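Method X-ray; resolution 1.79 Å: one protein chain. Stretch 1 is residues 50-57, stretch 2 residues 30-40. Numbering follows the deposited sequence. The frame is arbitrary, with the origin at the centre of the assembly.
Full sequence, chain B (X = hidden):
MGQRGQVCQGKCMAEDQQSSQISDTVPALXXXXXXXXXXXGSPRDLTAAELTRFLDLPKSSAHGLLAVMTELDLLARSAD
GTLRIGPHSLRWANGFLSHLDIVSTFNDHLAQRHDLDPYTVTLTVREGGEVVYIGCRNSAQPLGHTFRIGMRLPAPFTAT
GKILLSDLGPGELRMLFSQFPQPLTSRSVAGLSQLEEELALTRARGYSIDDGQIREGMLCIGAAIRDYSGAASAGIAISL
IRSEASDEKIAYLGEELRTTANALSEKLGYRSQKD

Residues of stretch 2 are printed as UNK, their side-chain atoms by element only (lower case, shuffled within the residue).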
# COMPACT_ATOMS: atom_id res chain seq x y z
N GLU B 50 11.84 18.35 -17.57
CA GLU B 50 10.77 18.89 -16.73
C GLU B 50 11.15 18.88 -15.25
O GLU B 50 10.91 19.86 -14.54
CB GLU B 50 9.46 18.13 -16.97
CG GLU B 50 8.83 18.43 -18.34
CD GLU B 50 7.64 17.53 -18.66
OE1 GLU B 50 7.74 16.31 -18.44
OE2 GLU B 50 6.60 18.06 -19.13
N LEU B 51 11.74 17.79 -14.78
CA LEU B 51 12.09 17.69 -13.37
C LEU B 51 13.20 18.68 -13.02
O LEU B 51 13.23 19.22 -11.92
CB LEU B 51 12.54 16.27 -13.01
CG LEU B 51 11.42 15.23 -13.02
CD1 LEU B 51 12.03 13.82 -13.00
CD2 LEU B 51 10.52 15.46 -11.82
N THR B 52 14.09 18.91 -13.97
CA THR B 52 15.24 19.78 -13.76
C THR B 52 14.76 21.18 -13.39
O THR B 52 15.39 21.87 -12.58
CB THR B 52 16.15 19.78 -15.02
OG1 THR B 52 16.82 18.52 -15.11
CG2 THR B 52 17.19 20.88 -14.97
N ARG B 53 13.63 21.59 -13.95
CA ARG B 53 13.03 22.90 -13.68
C ARG B 53 12.69 23.07 -12.20
O ARG B 53 12.56 24.19 -11.71
CB ARG B 53 11.76 23.07 -14.52
CG ARG B 53 11.34 24.51 -14.78
CD ARG B 53 9.98 24.60 -15.48
NE ARG B 53 9.98 23.96 -16.80
CZ ARG B 53 9.59 22.71 -17.04
NH1 ARG B 53 9.15 21.93 -16.05
NH2 ARG B 53 9.63 22.23 -18.28
N PHE B 54 12.55 21.95 -11.49
CA PHE B 54 12.21 21.98 -10.07
C PHE B 54 13.43 21.85 -9.16
O PHE B 54 13.30 21.77 -7.94
CB PHE B 54 11.22 20.86 -9.72
CG PHE B 54 9.89 20.98 -10.41
CD1 PHE B 54 8.87 21.73 -9.86
CD2 PHE B 54 9.66 20.31 -11.60
CE1 PHE B 54 7.64 21.82 -10.50
CE2 PHE B 54 8.44 20.39 -12.24
CZ PHE B 54 7.43 21.15 -11.69
N LEU B 55 14.62 21.80 -9.74
CA LEU B 55 15.83 21.66 -8.95
C LEU B 55 16.68 22.93 -8.97
O LEU B 55 16.84 23.57 -10.01
CB LEU B 55 16.67 20.48 -9.45
CG LEU B 55 16.13 19.06 -9.20
CD1 LEU B 55 16.88 18.03 -10.04
CD2 LEU B 55 16.24 18.71 -7.73
N ASP B 56 17.21 23.29 -7.81
CA ASP B 56 18.12 24.43 -7.71
C ASP B 56 19.56 24.07 -8.07
O ASP B 56 20.49 24.39 -7.32
CB ASP B 56 18.06 25.02 -6.30
CG ASP B 56 18.50 24.02 -5.24
OD1 ASP B 56 18.44 22.79 -5.48
OD2 ASP B 56 18.92 24.48 -4.15
N LEU B 57 19.74 23.39 -9.20
CA LEU B 57 21.06 22.94 -9.65
C LEU B 57 21.32 23.30 -11.10
O LEU B 57 20.38 23.34 -11.90
CB LEU B 57 21.17 21.42 -9.53
CG LEU B 57 20.81 20.76 -8.19
CD1 LEU B 57 20.72 19.26 -8.38
CD2 LEU B 57 21.83 21.12 -7.14
N UNK B 30 18.57 15.41 0.16
CA UNK B 30 17.44 16.33 0.15
C UNK B 30 16.87 16.52 -1.25
O UNK B 30 15.65 16.49 -1.43
n UNK B 30 16.63 18.79 5.02
c UNK B 30 18.15 17.60 2.25
c UNK B 30 17.94 18.85 5.24
n UNK B 30 18.41 18.82 6.48
n UNK B 30 18.79 18.93 4.22
c UNK B 30 18.39 18.99 2.82
c UNK B 30 17.83 17.68 0.76
N UNK B 31 17.74 16.68 -2.25
CA UNK B 31 17.27 16.84 -3.63
C UNK B 31 16.63 15.56 -4.16
O UNK B 31 15.63 15.62 -4.88
c UNK B 31 19.59 21.21 -2.39
n UNK B 31 19.73 20.32 -1.41
c UNK B 31 18.19 19.64 -3.70
n UNK B 31 18.89 20.91 -3.48
c UNK B 31 18.40 17.28 -4.58
n UNK B 31 20.17 22.40 -2.28
c UNK B 31 19.12 18.58 -4.21
N UNK B 32 17.21 14.40 -3.84
CA UNK B 32 16.63 13.14 -4.31
C UNK B 32 15.23 12.96 -3.73
O UNK B 32 14.32 12.53 -4.42
c UNK B 32 17.52 11.97 -3.90
N UNK B 33 15.08 13.28 -2.45
CA UNK B 33 13.77 13.21 -1.82
C UNK B 33 12.77 14.17 -2.49
O UNK B 33 11.62 13.81 -2.76
c UNK B 33 12.49 13.60 0.32
c UNK B 33 14.64 12.28 0.32
c UNK B 33 13.87 13.45 -0.31
N UNK B 34 13.22 15.39 -2.80
CA UNK B 34 12.34 16.33 -3.51
C UNK B 34 11.88 15.78 -4.87
O UNK B 34 10.70 15.89 -5.24
c UNK B 34 12.25 18.70 -4.46
c UNK B 34 13.89 20.28 -2.08
n UNK B 34 14.95 20.21 -1.28
c UNK B 34 13.03 17.68 -3.66
n UNK B 34 12.70 20.59 -1.58
n UNK B 34 14.02 20.03 -3.38
c UNK B 34 12.93 20.06 -4.35
N UNK B 35 12.82 15.19 -5.60
CA UNK B 35 12.52 14.58 -6.90
C UNK B 35 11.54 13.43 -6.76
O UNK B 35 10.59 13.33 -7.52
c UNK B 35 13.82 14.08 -7.59
c UNK B 35 13.50 13.19 -8.79
c UNK B 35 16.10 14.87 -8.35
c UNK B 35 14.66 15.26 -8.04
N UNK B 36 11.77 12.54 -5.79
CA UNK B 36 10.84 11.44 -5.61
C UNK B 36 9.44 11.94 -5.25
O UNK B 36 8.44 11.40 -5.74
c UNK B 36 11.35 10.43 -4.58
c UNK B 36 13.34 9.05 -3.97
c UNK B 36 12.57 9.67 -5.12
c UNK B 36 12.19 8.59 -6.14
N UNK B 37 9.37 12.97 -4.42
CA UNK B 37 8.06 13.52 -4.08
C UNK B 37 7.34 14.07 -5.32
O UNK B 37 6.13 13.91 -5.46
c UNK B 37 8.50 14.03 -1.64
c UNK B 37 8.18 14.59 -3.01
o UNK B 37 8.83 14.84 -0.75
o UNK B 37 8.42 12.79 -1.43
N UNK B 38 8.09 14.73 -6.20
CA UNK B 38 7.51 15.33 -7.40
C UNK B 38 7.00 14.26 -8.35
O UNK B 38 5.90 14.37 -8.89
c UNK B 38 8.74 17.57 -7.48
c UNK B 38 8.52 16.20 -8.11
c UNK B 38 7.60 18.52 -7.88
c UNK B 38 10.08 18.13 -7.90
N UNK B 39 7.80 13.22 -8.55
CA UNK B 39 7.40 12.12 -9.42
C UNK B 39 6.19 11.39 -8.85
O UNK B 39 5.26 11.04 -9.57
c UNK B 39 9.69 11.85 -10.40
c UNK B 39 8.11 9.91 -10.39
c UNK B 39 8.57 11.15 -9.64
N UNK B 40 6.19 11.17 -7.54
CA UNK B 40 5.12 10.42 -6.93
C UNK B 40 3.81 11.18 -7.04
O UNK B 40 2.75 10.58 -7.19
c UNK B 40 5.45 10.11 -5.47

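Position 30 carries three carbons, a nitrogen, and a carbon bearing two more nitrogens. This guanidinium-ended chain is Arg30; it stays out of reach of stretch 1 and finds its hydrogen bonds elsewhere in the structure.

Position 31 has the same seven-atom pattern, but its CA-to-CB bond points toward stretch 1 and its chain-internal nitrogen lies 2.8 Å from Asp56 OD1. It is Arg31. The NE-to-OD1 bond is nearly straight (171°), and Arg31 NH2 reaches Asp56 OD2 at 3.1 Å and 151°, so two nitrogens meet two oxygens in a salt bridge. OD1 sits at the edge of the guanidinium, near its plane, where the N-H groups point. Chi2 in the m well (-40°) bends the chain, while Arg31 CB lies 4.1 Å from Leu55 CD2.

Position 32 has a single carbon, pointing away: Ala32. Position 33 has one carbon carrying two others, out of reach of stretch 1, and is Val33.

Position 34 again shows three carbons, a nitrogen and a carbon with two nitrogens, hence Arg34. It points toward stretch 1, yet its closest approach is carbon to oxygen, CD to Phe54 O at 4.0 Å; no hydrogen bond crosses here.

Position 35 has four carbons, forked at the first with one arm two carbons long: Ile35. Its CA-to-CB bond points sideways, but the long arm brings CD1 to 3.7 Å from Leu55 CD1.

Position 36, four carbons forked at the second and pointing away, is Leu36. Position 37 has two carbons, the second carrying two oxygens; it is Asp37, beyond reach of stretch 1.

Position 38 also has four carbons forked at the second, now pointing toward stretch 1: Leu38. Its CD1 packs 3.5 Å from Phe54 CB, while CD2 lies 4.2 Å from the centroid of the Phe54 ring and 18° off the normal, a CH-pi contact over one face.

Position 39 has one carbon bearing two methyls and is Val39; CG2 lies 4.0 Å from Leu51 CD2. Position 40, with one carbon, is Ala40, out of reach.

Helical periodicity organises the contact. Positions 31, 35 and 38 recur at steps of four and three, and 34 and 39 join them on this side. Opposite the helix, the type I turn from Thr52 to Leu55, with Leu55 N to Thr52 O at 2.9 Å, follows Leu51 and leads to Asp56. Apolar packing from Leu51, Phe54 and Leu55 thus adjoins the salt bridge, and together the stretches bury 472 Å².

Stretch 2 (30-40) RRAVRILDLVA
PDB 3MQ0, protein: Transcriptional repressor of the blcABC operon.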